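Local coordinates for protein laccase (Botrytis aclada, PDB 3SQR) that oxidises phenolic substrates such as hydroquinones with its copper centres, reducing dioxygen to water, and probably serves in lignin breakdown and the detoxification of lignin-derived products, at residues His283-Ile288 against Tyr298-Leu303; Tyr263-Ile268 against Val313-Asn318; Phe278-His283 against Tyr324-Asn329; Asp291-Val296 against Pro496-Val501. One frame throughout, in Å; residues are numbered along the deposited sequence.

Contact 1: His283-Ile288 against Tyr298-Leu303; sequences HTLTVI and YTTDTL. With MAN (alpha-D-mannopyranose), chain L.
Val287 lies beneath the phenol ring of Tyr298, the two side chains running side by side from a hydrogen-bonded antiparallel pair. CG2 of Val287 sits over one face of the ring, 3.9 Å from its centroid and displaced toward the rim near CZ, a CH-pi contact; CB of Val287 comes to 3.5 Å from CE1 of Tyr298. CG of Tyr298 stands between the backbone N and the carbonyl carbon (chi1 78°), on the side of Val287. CG2 of Val287 also meets CG2 of Thr300 at 3.6 Å, and CD1 of Leu285 rests on CB of Leu303, where the chain has crossed to the facing sheet. On the other face Thr286 and Thr299 stand side by side, OG1 of Thr286 against the methyl CG2 of Thr299 at 3.4 Å, while CG2 of Thr284 packs on CB of Thr299.

The backbone sets these positions: Leu285 and Thr300 exchange two N-H...O bonds, and Val287 N gives a short one of 2.7 Å to Tyr298 O, with a weaker return bond. Beyond the pairing, Thr300 OG1 donates to Thr302 O at 2.7 Å, bridging the residues where the chain leaves the strand. Further out, Glu371 accepts from the Tyr298 hydroxyl, and a mannose of an attached glycan approaches the ring. This is a beta hairpin at the margin of a cupredoxin-like sheet.

Contact 2: Tyr263-Ile268 against Val313-Asn318; sequences YRLRLI and VIVEAN
Tyr263-Leu265 and Val313-Val315 pair as antiparallel strands, their short axes 4.6 Å apart at closest approach and their directions 140° apart, with Tyr263 bonded to Val315 and Leu265 to Val313 through both N-H groups of each pair. Strands 262-269 and 310-316, to which they belong, are neighbouring inner strands in a sheet of the second cupredoxin-like domain.

One face is mainly apolar. CG2 of Val313 touches CB of Leu265 at 3.8 Å and also CD1 of Leu267, whose side chain crosses that of Val313 at about a right angle. CD2 of Leu265 reaches CG2 of Val315, and CB of Ala317 lies in the plane of the Tyr263 ring, 4.0 Å from CE2 at its edge. The Tyr263 hydroxyl is hydrogen-bonded to Val258 N. Ala317 is the centre of an inverse gamma turn just past the strand.

The other face belongs to Arg264 and Ile314, a non-hydrogen-bonded pair. CD1 of Ile314 packs at 3.6 Å against CB of Arg264, whose chain runs extended to NE. The guanidinium groups of Arg264 and Arg266 lie face to face, NH2 of Arg266 3.5 Å above the plane of the other. Asp312 forms a salt bridge with Arg264 and Asp196 one with Arg266; these carboxylates probably offset the repulsion of two cations lying one over the other, leaving one face of the sheet mainly apolar and the other charged yet buried.

Contact 3: Phe278-His283 against Tyr324-Asn329; sequences FAIDNH and YWIRGN
Asp281 and Arg327 meet in a side-on salt bridge in which two nitrogens take one carboxylate oxygen each: NE of Arg327 to OD1 at 2.7 Å and NH2 to OD2 at 2.9 Å, both on syn lone pairs. The two flat groups are nearly coplanar, 21° apart, and CB of Trp325 covers one face of the guanidinium near its rim. OD2 of Asp281 has a second partner in the hydroxyl of Ser359, which also takes the N-H of Trp325.

Packing is tight on the Phe278, Ile280 and Ile326 face, where CG2 of Ile326 comes to 3.2 Å from CE1 of Phe278. That face turns toward Leu265 and Leu267 of strand 262-269, so it belongs to the interior between the two sheets of a cupredoxin-like beta sandwich. Strands 276-280 and 323-327 run antiparallel here, and a type II turn from Ile280 to His283 ends the first.

The solvent side is at Asn282 in that turn, which lays CB against CE2 of Tyr324 at 3.6 Å. Buried beneath it, the imidazole of His283 stands edge-to-face on the Tyr324 ring, planes 83° apart, CE1 over the face. Bonds from ND1 to Asp281 O, at 2.8 Å, and between NE2 and the Tyr349 hydroxyl together set the imidazole.

Contact 4: Asp291-Val296 against Pro496-Val501; sequences DLVPIV and PPRRDV
The joint between the second and third cupredoxin-like domains, close to the copper cluster, is built here around the carboxylate of Asp291. Arg499 grips it side-on, NH2 to OD1 of Asp291 at 2.8 Å and NE to OD2 at 2.9 Å. Both nitrogens come from above the carboxylate plane, 59° and 63° out of it, while each oxygen lies close to the plane of the guanidinium. A bend at chi3 (-48°) turns NE of Arg499 toward the acid.

OD2 also accepts two backbone N-H groups: that of Asp500 uses its anti lone pair, and that of Val501 meets it nearly along the C-O bond. Three donors hold this buried oxygen and probably offset its repulsion with the carboxylate of Asp500, whose OD1 is 3.6 Å from OD2 of Asp291. One water links Leu292 N to OD2 of Asp500. Alongside, CG2 of Val293 presses on Arg498 O at 3.3 Å, and its CG1 lies over one face of the Arg498 guanidinium, which is hydrogen-bonded through NH2 to Leu380 O and through NE to the Tyr59 hydroxyl.

Asp500 OD2 forms a salt bridge with Arg310, and its OD1 is hydrogen-bonded to NE2 of the copper ligand His126. Asp500 is therefore a second-shell residue of the trinuclear copper site, characteristic of multicopper oxidases.

How the contacts relate
Contacts 1, 2 and 3 lie within the second cupredoxin-like domain. Contacts 1 and 2 share one sheet, their centres about 9 Å apart, where strands 285-290 and 310-316 are neighbours and Thr286 O probably accepts from Ile314 N. Contact 3 belongs to the facing sheet, its centre about 11 Å from those of contacts 1 and 2; contacts 2 and 3 face each other across the sandwich. Along the chain contact 1 is nested within the loops closed by contacts 2 and 3, which cross each other. Contact 4, its centre about 15 Å from that of contact 1, shares strand 293-300 with it, then leaps some 200 residues, so the turn and strand of one hairpin join this sandwich to the third domain.

Contact 1: His283-Ile288 against Tyr298-Leu303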
loop_
_atom_site.group_PDB
_atom_site.type_symbol
_atom_site.label_atom_id
_atom_site.label_comp_id
_atom_site.label_asym_id
_atom_site.label_seq_id
_atom_site.Cartn_x
_atom_site.Cartn_y
_atom_site.Cartn_z
ATOM N N HIS A 283 8.387 24.019 6.740
ATOM C CA HIS A 283 6.972 23.807 7.004
ATOM C C HIS A 283 6.805 22.643 7.983
ATOM O O HIS A 283 7.663 21.786 8.127
ATOM C CB HIS A 283 6.208 23.571 5.682
ATOM C CG HIS A 283 6.104 24.776 4.793
ATOM N ND1 HIS A 283 7.170 25.287 4.078
ATOM C CD2 HIS A 283 5.046 25.562 4.499
ATOM C CE1 HIS A 283 6.752 26.329 3.378
ATOM N NE2 HIS A 283 5.467 26.508 3.607
ATOM N N THR A 284 5.732 22.743 8.736
ATOM C CA THR A 284 5.352 21.774 9.719
ATOM C C THR A 284 4.212 20.949 9.113
ATOM O O THR A 284 3.299 21.435 8.432
ATOM C CB THR A 284 4.863 22.460 10.997
ATOM O OG1 THR A 284 5.975 23.210 11.547
ATOM C CG2 THR A 284 4.453 21.442 12.016
ATOM N N LEU A 285 4.334 19.681 9.339
ATOM C CA LEU A 285 3.275 18.773 8.943
ATOM C C LEU A 285 2.411 18.477 10.144
ATOM O O LEU A 285 2.935 18.030 11.152
ATOM C CB LEU A 285 3.888 17.485 8.417
ATOM C CG LEU A 285 5.006 17.552 7.374
ATOM C CD1 LEU A 285 5.477 16.105 7.071
ATOM C CD2 LEU A 285 4.620 18.236 6.066
ATOM N N THR A 286 1.113 18.673 10.032
ATOM C CA THR A 286 0.178 18.198 11.032
ATOM C C THR A 286 -0.433 16.880 10.518
ATOM O O THR A 286 -1.210 16.876 9.588
ATOM C CB THR A 286 -0.893 19.166 11.304
ATOM O OG1 THR A 286 -0.298 20.351 11.865
ATOM C CG2 THR A 286 -1.859 18.607 12.337
ATOM N N VAL A 287 -0.024 15.809 11.146
ATOM C CA VAL A 287 -0.410 14.471 10.722
ATOM C C VAL A 287 -1.826 14.182 11.258
ATOM O O VAL A 287 -2.064 14.228 12.474
ATOM C CB VAL A 287 0.567 13.456 11.184
ATOM C CG1 VAL A 287 0.282 12.046 10.429
ATOM C CG2 VAL A 287 2.023 13.832 10.967
ATOM N N ILE A 288 -2.748 13.892 10.355
ATOM C CA ILE A 288 -4.146 13.689 10.715
ATOM C C ILE A 288 -4.732 12.325 10.429
ATOM O O ILE A 288 -5.844 12.058 10.828
ATOM C CB ILE A 288 -5.064 14.767 10.153
ATOM C CG1 ILE A 288 -5.078 14.863 8.625
ATOM C CG2 ILE A 288 -4.634 16.189 10.720
ATOM C CD1 ILE A 288 -6.381 15.378 8.110
ATOM N N TYR A 298 -0.876 15.414 15.330
ATOM C CA TYR A 298 0.399 15.740 15.894
ATOM C C TYR A 298 1.250 16.411 14.833
ATOM O O TYR A 298 1.019 16.283 13.610
ATOM C CB TYR A 298 1.095 14.547 16.519
ATOM C CG TYR A 298 1.765 13.592 15.527
ATOM C CD1 TYR A 298 1.034 12.601 14.914
ATOM C CD2 TYR A 298 3.108 13.700 15.239
ATOM C CE1 TYR A 298 1.637 11.720 14.045
ATOM C CE2 TYR A 298 3.734 12.812 14.359
ATOM C CZ TYR A 298 2.952 11.799 13.791
ATOM O OH TYR A 298 3.496 10.896 12.929
ATOM N N THR A 299 2.194 17.217 15.298
ATOM C CA THR A 299 3.041 17.949 14.373
ATOM C C THR A 299 4.412 17.315 14.311
ATOM O O THR A 299 4.951 16.769 15.283
ATOM C CB THR A 299 3.136 19.443 14.757
ATOM O OG1 THR A 299 3.530 19.543 16.122
ATOM C CG2 THR A 299 1.826 20.128 14.556
ATOM N N THR A 300 4.978 17.349 13.118
ATOM C CA THR A 300 6.261 16.778 12.882
ATOM C C THR A 300 6.907 17.547 11.738
ATOM O O THR A 300 6.209 18.063 10.872
ATOM C CB THR A 300 6.163 15.244 12.569
ATOM O OG1 THR A 300 7.474 14.721 12.571
ATOM C CG2 THR A 300 5.437 15.002 11.171
ATOM N N ASP A 301 8.230 17.620 11.743
ATOM C CA ASP A 301 8.971 18.226 10.633
ATOM C C ASP A 301 9.248 17.262 9.492
ATOM O O ASP A 301 9.514 17.693 8.359
ATOM C CB ASP A 301 10.336 18.756 11.128
ATOM C CG ASP A 301 10.199 19.970 12.016
ATOM O OD1 ASP A 301 9.334 20.838 11.740
ATOM O OD2 ASP A 301 10.979 20.029 12.992
ATOM N N THR A 302 9.273 15.982 9.821
ATOM C CA THR A 302 9.541 14.949 8.817
ATOM C C THR A 302 8.624 13.781 9.113
ATOM O O THR A 302 8.111 13.657 10.219
ATOM C CB THR A 302 10.983 14.496 8.752
ATOM O OG1 THR A 302 11.243 13.573 9.788
ATOM C CG2 THR A 302 11.963 15.669 8.844
ATOM N N LEU A 303 8.420 12.914 8.132
ATOM C CA LEU A 303 7.372 11.875 8.297
ATOM C C LEU A 303 7.875 10.590 7.622
ATOM O O LEU A 303 8.033 10.538 6.362
ATOM C CB LEU A 303 6.112 12.394 7.641
ATOM C CG LEU A 303 4.822 11.571 7.690
ATOM C CD1 LEU A 303 4.561 11.039 9.076
ATOM C CD2 LEU A 303 3.644 12.358 7.162
HETATM C C1 MAN L . 4.587 11.786 17.963
HETATM C C2 MAN L . 5.954 12.434 17.786
HETATM C C3 MAN L . 6.997 11.798 18.694
HETATM C C4 MAN L . 6.498 11.822 20.141
HETATM C C5 MAN L . 5.128 11.134 20.210
HETATM C C6 MAN L . 4.555 11.210 21.632
HETATM O O2 MAN L . 5.805 13.828 18.024
HETATM O O3 MAN L . 8.257 12.441 18.487
HETATM O O4 MAN L . 7.392 11.105 20.940
HETATM O O5 MAN L . 4.203 11.767 19.332
HETATM O O6 MAN L . 4.377 12.597 21.943
HETATM O O HOH W 1 7.837 19.306 6.768
#

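Contact 2: Tyr263-Ile268 against Val313-Asn318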
loop_
_atom_site.group_PDB
_atom_site.type_symbol
_atom_site.label_atom_id
_atom_site.label_comp_id
_atom_site.label_asym_id
_atom_site.label_seq_id
_atom_site.Cartn_x
_atom_site.Cartn_y
_atom_site.Cartn_z
ATOM N N TYR A 263 -3.637 23.237 3.650
ATOM C CA TYR A 263 -3.692 22.230 2.589
ATOM C C TYR A 263 -3.613 20.845 3.203
ATOM O O TYR A 263 -2.802 20.572 4.040
ATOM C CB TYR A 263 -2.542 22.356 1.638
ATOM C CG TYR A 263 -2.593 23.641 0.889
ATOM C CD1 TYR A 263 -3.322 23.744 -0.257
ATOM C CD2 TYR A 263 -1.878 24.761 1.332
ATOM C CE1 TYR A 263 -3.438 24.905 -0.953
ATOM C CE2 TYR A 263 -1.956 25.938 0.608
ATOM C CZ TYR A 263 -2.720 26.014 -0.519
ATOM O OH TYR A 263 -2.817 27.182 -1.287
ATOM N N ARG A 264 -4.495 19.976 2.736
ATOM C CA ARG A 264 -4.395 18.543 3.002
ATOM C C ARG A 264 -3.610 17.879 1.856
ATOM O O ARG A 264 -3.894 18.048 0.670
ATOM C CB ARG A 264 -5.798 17.954 3.087
ATOM C CG ARG A 264 -5.777 16.456 3.273
ATOM C CD ARG A 264 -7.176 15.976 3.404
ATOM N NE ARG A 264 -7.207 14.613 3.903
ATOM C CZ ARG A 264 -8.307 14.073 4.417
ATOM N NH1 ARG A 264 -9.440 14.772 4.547
ATOM N NH2 ARG A 264 -8.268 12.821 4.822
ATOM N N LEU A 265 -2.535 17.240 2.234
ATOM C CA LEU A 265 -1.672 16.447 1.309
ATOM C C LEU A 265 -1.817 15.001 1.720
ATOM O O LEU A 265 -1.746 14.666 2.877
ATOM C CB LEU A 265 -0.212 16.808 1.478
ATOM C CG LEU A 265 0.266 18.170 0.950
ATOM C CD1 LEU A 265 -0.588 19.361 1.381
ATOM C CD2 LEU A 265 1.784 18.314 1.267
ATOM N N ARG A 266 -1.872 14.133 0.727
ATOM C CA ARG A 266 -2.152 12.713 1.006
ATOM C C ARG A 266 -0.972 11.943 0.492
ATOM O O ARG A 266 -0.800 11.821 -0.699
ATOM C CB ARG A 266 -3.446 12.324 0.325
ATOM C CG ARG A 266 -4.670 13.163 0.712
ATOM C CD ARG A 266 -5.818 12.764 -0.147
ATOM N NE ARG A 266 -7.070 13.413 0.131
ATOM C CZ ARG A 266 -8.058 12.914 0.875
ATOM N NH1 ARG A 266 -7.915 11.769 1.499
ATOM N NH2 ARG A 266 -9.188 13.595 1.026
ATOM N N LEU A 267 -0.138 11.510 1.417
ATOM C CA LEU A 267 1.145 10.975 1.112
ATOM C C LEU A 267 1.058 9.473 1.047
ATOM O O LEU A 267 0.540 8.843 1.960
ATOM C CB LEU A 267 2.156 11.384 2.150
ATOM C CG LEU A 267 2.222 12.922 2.353
ATOM C CD1 LEU A 267 3.052 13.274 3.603
ATOM C CD2 LEU A 267 2.749 13.595 1.090
ATOM N N ILE A 268 1.598 8.924 -0.029
ATOM C CA ILE A 268 1.660 7.458 -0.239
ATOM C C ILE A 268 2.993 7.036 -0.728
ATOM O O ILE A 268 3.464 7.526 -1.751
ATOM C CB ILE A 268 0.590 6.929 -1.192
ATOM C CG1 ILE A 268 -0.749 7.641 -0.976
ATOM C CG2 ILE A 268 0.489 5.302 -1.077
ATOM C CD1 ILE A 268 -1.876 7.043 -1.747
ATOM N N VAL A 313 -1.654 14.677 5.920
ATOM C CA VAL A 313 -1.128 15.826 6.687
ATOM C C VAL A 313 -1.755 17.120 6.224
ATOM O O VAL A 313 -2.119 17.319 5.100
ATOM C CB VAL A 313 0.422 15.894 6.568
ATOM C CG1 VAL A 313 1.058 14.558 6.985
ATOM C CG2 VAL A 313 0.815 16.254 5.081
ATOM N N ILE A 314 -1.828 18.057 7.165
ATOM C CA ILE A 314 -2.320 19.365 6.862
ATOM C C ILE A 314 -1.093 20.261 6.986
ATOM O O ILE A 314 -0.339 20.145 7.957
ATOM C CB ILE A 314 -3.350 19.854 7.862
ATOM C CG1 ILE A 314 -4.606 19.002 7.813
ATOM C CG2 ILE A 314 -3.780 21.333 7.515
ATOM C CD1 ILE A 314 -5.212 18.806 6.484
ATOM N N VAL A 315 -0.897 21.070 5.954
ATOM C CA VAL A 315 0.265 21.977 5.938
ATOM C C VAL A 315 -0.341 23.375 5.761
ATOM O O VAL A 315 -1.074 23.633 4.789
ATOM C CB VAL A 315 1.243 21.709 4.850
ATOM C CG1 VAL A 315 2.462 22.661 5.070
ATOM C CG2 VAL A 315 1.742 20.285 4.907
ATOM N N GLU A 316 0.003 24.252 6.698
ATOM C CA GLU A 316 -0.367 25.665 6.593
ATOM C C GLU A 316 0.775 26.421 5.930
ATOM O O GLU A 316 1.954 26.244 6.301
ATOM C CB GLU A 316 -0.740 26.236 7.969
ATOM C CG GLU A 316 -1.109 27.676 7.883
ATOM C CD GLU A 316 -1.645 28.171 9.201
ATOM O OE1 GLU A 316 -1.092 27.750 10.235
ATOM O OE2 GLU A 316 -2.627 28.962 9.176
ATOM N N ALA A 317 0.391 27.147 4.886
ATOM C CA ALA A 317 1.281 27.872 4.024
ATOM C C ALA A 317 1.558 29.217 4.777
ATOM O O ALA A 317 1.141 30.263 4.326
ATOM C CB ALA A 317 0.628 28.129 2.694
ATOM N N ASN A 318 2.276 29.105 5.869
ATOM C CA ASN A 318 2.573 30.252 6.751
ATOM C C ASN A 318 4.058 30.652 6.709
ATOM O O ASN A 318 4.559 31.259 7.666
ATOM C CB ASN A 318 2.178 29.930 8.211
ATOM C CG ASN A 318 2.871 28.695 8.786
ATOM O OD1 ASN A 318 3.667 27.998 8.129
ATOM N ND2 ASN A 318 2.563 28.411 10.049
#

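Contact 3: Phe278-His283 against Tyr324-Asn329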
loop_
_atom_site.group_PDB
_atom_site.type_symbol
_atom_site.label_atom_id
_atom_site.label_comp_id
_atom_site.label_asym_id
_atom_site.label_seq_id
_atom_site.Cartn_x
_atom_site.Cartn_y
_atom_site.Cartn_z
ATOM N N PHE A 278 9.350 12.052 4.495
ATOM C CA PHE A 278 8.883 13.184 3.784
ATOM C C PHE A 278 8.987 14.462 4.623
ATOM O O PHE A 278 8.626 14.453 5.816
ATOM C CB PHE A 278 7.406 12.934 3.375
ATOM C CG PHE A 278 6.806 14.022 2.593
ATOM C CD1 PHE A 278 6.952 14.103 1.227
ATOM C CD2 PHE A 278 6.067 15.020 3.228
ATOM C CE1 PHE A 278 6.381 15.138 0.518
ATOM C CE2 PHE A 278 5.444 16.056 2.485
ATOM C CZ PHE A 278 5.630 16.114 1.148
ATOM N N ALA A 279 9.368 15.551 3.952
ATOM C CA ALA A 279 9.530 16.844 4.658
ATOM C C ALA A 279 9.339 17.926 3.630
ATOM O O ALA A 279 9.569 17.698 2.434
ATOM C CB ALA A 279 10.922 16.910 5.328
ATOM N N ILE A 280 8.884 19.084 4.087
ATOM C CA ILE A 280 8.785 20.282 3.249
ATOM C C ILE A 280 9.583 21.319 4.037
ATOM O O ILE A 280 9.228 21.628 5.162
ATOM C CB ILE A 280 7.354 20.754 3.054
ATOM C CG1 ILE A 280 6.506 19.638 2.419
ATOM C CG2 ILE A 280 7.300 22.054 2.215
ATOM C CD1 ILE A 280 5.011 20.014 2.318
ATOM N N ASP A 281 10.674 21.773 3.483
ATOM C CA ASP A 281 11.530 22.706 4.206
ATOM C C ASP A 281 10.725 23.872 4.746
ATOM O O ASP A 281 9.889 24.465 4.067
ATOM C CB ASP A 281 12.607 23.270 3.292
ATOM C CG ASP A 281 13.603 22.258 2.849
ATOM O OD1 ASP A 281 13.563 21.065 3.270
ATOM O OD2 ASP A 281 14.466 22.667 2.040
ATOM N N ASN A 282 11.022 24.191 6.000
ATOM C CA ASN A 282 10.458 25.313 6.717
ATOM C C ASN A 282 8.951 25.230 6.906
ATOM O O ASN A 282 8.322 26.208 7.239
ATOM C CB ASN A 282 10.850 26.621 6.047
ATOM C CG ASN A 282 10.772 27.793 6.992
ATOM O OD1 ASN A 282 10.182 28.798 6.641
ATOM N ND2 ASN A 282 11.350 27.654 8.213
ATOM N N HIS A 283 8.387 24.019 6.740
ATOM C CA HIS A 283 6.972 23.807 7.004
ATOM C C HIS A 283 6.805 22.643 7.983
ATOM O O HIS A 283 7.663 21.786 8.127
ATOM C CB HIS A 283 6.208 23.571 5.682
ATOM C CG HIS A 283 6.104 24.776 4.793
ATOM N ND1 HIS A 283 7.170 25.287 4.078
ATOM C CD2 HIS A 283 5.046 25.562 4.499
ATOM C CE1 HIS A 283 6.752 26.329 3.378
ATOM N NE2 HIS A 283 5.467 26.508 3.607
ATOM N N TYR A 324 10.511 26.212 -1.829
ATOM C CA TYR A 324 11.049 25.386 -0.777
ATOM C C TYR A 324 11.200 23.988 -1.350
ATOM O O TYR A 324 10.370 23.553 -2.215
ATOM C CB TYR A 324 10.108 25.347 0.435
ATOM C CG TYR A 324 9.980 26.658 1.121
ATOM C CD1 TYR A 324 9.069 27.563 0.712
ATOM C CD2 TYR A 324 10.836 26.992 2.179
ATOM C CE1 TYR A 324 8.976 28.829 1.367
ATOM C CE2 TYR A 324 10.760 28.247 2.830
ATOM C CZ TYR A 324 9.819 29.135 2.417
ATOM O OH TYR A 324 9.706 30.365 3.029
ATOM N N TRP A 325 12.268 23.328 -0.930
ATOM C CA TRP A 325 12.435 21.943 -1.324
ATOM C C TRP A 325 11.403 21.063 -0.630
ATOM O O TRP A 325 11.149 21.182 0.591
ATOM C CB TRP A 325 13.795 21.415 -0.954
ATOM C CG TRP A 325 14.826 21.842 -1.872
ATOM C CD1 TRP A 325 15.872 22.649 -1.581
ATOM C CD2 TRP A 325 14.917 21.505 -3.269
ATOM N NE1 TRP A 325 16.650 22.821 -2.715
ATOM C CE2 TRP A 325 16.070 22.154 -3.773
ATOM C CE3 TRP A 325 14.139 20.718 -4.134
ATOM C CZ2 TRP A 325 16.465 22.060 -5.140
ATOM C CZ3 TRP A 325 14.510 20.614 -5.477
ATOM C CH2 TRP A 325 15.683 21.286 -5.971
ATOM N N ILE A 326 10.858 20.134 -1.413
ATOM C CA ILE A 326 10.014 19.035 -0.864
ATOM C C ILE A 326 10.923 17.842 -0.897
ATOM O O ILE A 326 11.463 17.481 -1.940
ATOM C CB ILE A 326 8.684 18.787 -1.614
ATOM C CG1 ILE A 326 7.776 20.061 -1.664
ATOM C CG2 ILE A 326 7.929 17.542 -0.980
ATOM C CD1 ILE A 326 6.624 19.936 -2.704
ATOM N N ARG A 327 11.163 17.258 0.273
ATOM C CA ARG A 327 12.174 16.240 0.416
ATOM C C ARG A 327 11.541 14.883 0.623
ATOM O O ARG A 327 10.820 14.697 1.590
ATOM C CB ARG A 327 13.080 16.578 1.610
ATOM C CG ARG A 327 13.867 17.859 1.298
ATOM C CD ARG A 327 14.958 18.101 2.218
ATOM N NE ARG A 327 15.431 19.470 2.034
ATOM C CZ ARG A 327 16.488 19.839 1.298
ATOM N NH1 ARG A 327 17.220 18.960 0.614
ATOM N NH2 ARG A 327 16.801 21.135 1.234
ATOM N N GLY A 328 11.773 13.962 -0.285
ATOM C CA GLY A 328 11.383 12.584 0.021
ATOM C C GLY A 328 12.258 11.978 1.101
ATOM O O GLY A 328 11.861 11.055 1.778
ATOM N N ASN A 329 13.502 12.462 1.210
ATOM C CA ASN A 329 14.502 11.835 2.100
ATOM C C ASN A 329 14.492 10.346 1.967
ATOM O O ASN A 329 14.259 9.603 2.928
ATOM C CB ASN A 329 14.274 12.233 3.538
ATOM C CG ASN A 329 14.609 13.667 3.807
ATOM O OD1 ASN A 329 15.718 14.131 3.472
ATOM N ND2 ASN A 329 13.755 14.338 4.524
#

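Contact 4: Asp291-Val296 against Pro496-Val501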
loop_
_atom_site.group_PDB
_atom_site.type_symbol
_atom_site.label_atom_id
_atom_site.label_comp_id
_atom_site.label_asym_id
_atom_site.label_seq_id
_atom_site.Cartn_x
_atom_site.Cartn_y
_atom_site.Cartn_z
ATOM N N ASP A 291 -2.759 5.600 7.181
ATOM C CA ASP A 291 -3.531 4.740 6.318
ATOM C C ASP A 291 -4.989 5.197 6.262
ATOM O O ASP A 291 -5.198 6.331 5.902
ATOM C CB ASP A 291 -3.327 3.296 6.808
ATOM C CG ASP A 291 -1.849 2.876 6.751
ATOM O OD1 ASP A 291 -0.995 3.639 6.226
ATOM O OD2 ASP A 291 -1.538 1.745 7.234
ATOM N N LEU A 292 -5.994 4.334 6.549
ATOM C CA LEU A 292 -7.407 4.737 6.519
ATOM C C LEU A 292 -8.000 4.931 7.909
ATOM O O LEU A 292 -9.205 4.798 8.104
ATOM C CB LEU A 292 -8.258 3.780 5.679
ATOM C CG LEU A 292 -7.959 3.814 4.175
ATOM C CD1 LEU A 292 -8.325 2.410 3.496
ATOM C CD2 LEU A 292 -8.740 4.896 3.513
ATOM N N VAL A 293 -7.139 5.404 8.801
ATOM C CA VAL A 293 -7.557 5.671 10.202
ATOM C C VAL A 293 -7.136 7.072 10.613
ATOM O O VAL A 293 -5.938 7.386 10.761
ATOM C CB VAL A 293 -6.903 4.679 11.090
ATOM C CG1 VAL A 293 -7.277 4.888 12.590
ATOM C CG2 VAL A 293 -7.247 3.195 10.664
ATOM N N PRO A 294 -8.128 7.910 10.852
ATOM C CA PRO A 294 -7.863 9.221 11.389
ATOM C C PRO A 294 -7.236 9.157 12.778
ATOM O O PRO A 294 -7.602 8.335 13.599
ATOM C CB PRO A 294 -9.270 9.832 11.416
ATOM C CG PRO A 294 -9.988 9.163 10.364
ATOM C CD PRO A 294 -9.559 7.780 10.523
ATOM N N ILE A 295 -6.244 10.021 13.019
ATOM C CA ILE A 295 -5.520 10.017 14.275
ATOM C C ILE A 295 -5.650 11.395 14.912
ATOM O O ILE A 295 -5.982 12.352 14.265
ATOM C CB ILE A 295 -4.013 9.655 14.131
ATOM C CG1 ILE A 295 -3.263 10.643 13.254
ATOM C CG2 ILE A 295 -3.849 8.192 13.509
ATOM C CD1 ILE A 295 -1.692 10.522 13.344
ATOM N N VAL A 296 -5.437 11.419 16.214
ATOM C CA VAL A 296 -5.297 12.696 16.922
ATOM C C VAL A 296 -4.149 13.449 16.279
ATOM O O VAL A 296 -3.043 12.938 16.232
ATOM C CB VAL A 296 -5.032 12.419 18.396
ATOM C CG1 VAL A 296 -4.835 13.790 19.184
ATOM C CG2 VAL A 296 -6.174 11.658 18.906
ATOM N N PRO A 496 -4.046 1.293 20.746
ATOM C CA PRO A 496 -2.740 1.402 20.123
ATOM C C PRO A 496 -2.885 1.906 18.674
ATOM O O PRO A 496 -3.988 2.090 18.197
ATOM C CB PRO A 496 -2.240 -0.009 20.141
ATOM C CG PRO A 496 -3.481 -0.804 20.009
ATOM C CD PRO A 496 -4.498 -0.097 20.783
ATOM N N PRO A 497 -1.768 2.227 18.015
ATOM C CA PRO A 497 -1.941 2.587 16.601
ATOM C C PRO A 497 -2.734 1.543 15.829
ATOM O O PRO A 497 -2.714 0.356 16.124
ATOM C CB PRO A 497 -0.513 2.685 16.065
ATOM C CG PRO A 497 0.358 2.788 17.328
ATOM C CD PRO A 497 -0.374 2.088 18.394
ATOM N N ARG A 498 -3.434 2.010 14.812
ATOM C CA ARG A 498 -4.334 1.146 14.069
ATOM C C ARG A 498 -4.263 1.598 12.634
ATOM O O ARG A 498 -4.436 2.784 12.342
ATOM C CB ARG A 498 -5.762 1.280 14.624
ATOM C CG ARG A 498 -6.812 0.350 14.039
ATOM C CD ARG A 498 -8.115 0.454 14.811
ATOM N NE ARG A 498 -8.891 1.644 14.534
ATOM C CZ ARG A 498 -9.209 2.598 15.416
ATOM N NH1 ARG A 498 -8.764 2.534 16.635
ATOM N NH2 ARG A 498 -9.965 3.611 15.076
ATOM N N ARG A 499 -3.967 0.632 11.755
ATOM C CA ARG A 499 -3.699 0.935 10.396
ATOM C C ARG A 499 -3.624 -0.368 9.613
ATOM O O ARG A 499 -4.034 -1.431 10.101
ATOM C CB ARG A 499 -2.401 1.755 10.288
ATOM C CG ARG A 499 -1.105 0.964 10.575
ATOM C CD ARG A 499 0.168 1.834 10.565
ATOM N NE ARG A 499 0.212 2.707 9.381
ATOM C CZ ARG A 499 0.938 3.819 9.286
ATOM N NH1 ARG A 499 1.649 4.259 10.304
ATOM N NH2 ARG A 499 0.849 4.559 8.187
ATOM N N ASP A 500 -3.167 -0.323 8.367
ATOM C CA ASP A 500 -3.054 -1.597 7.603
ATOM C C ASP A 500 -1.694 -1.982 7.045
ATOM O O ASP A 500 -1.499 -3.107 6.593
ATOM C CB ASP A 500 -4.126 -1.618 6.469
ATOM C CG ASP A 500 -3.960 -0.499 5.465
ATOM O OD1 ASP A 500 -2.918 -0.514 4.783
ATOM O OD2 ASP A 500 -4.879 0.382 5.393
ATOM N N VAL A 501 -0.712 -1.082 7.188
ATOM C CA VAL A 501 0.690 -1.414 6.854
ATOM C C VAL A 501 1.568 -0.944 8.009
ATOM O O VAL A 501 1.478 0.199 8.461
ATOM C CB VAL A 501 1.198 -0.774 5.546
ATOM C CG1 VAL A 501 2.649 -1.081 5.353
ATOM C CG2 VAL A 501 0.427 -1.242 4.352
HETATM O O HOH W 2 -6.079 1.628 7.395
#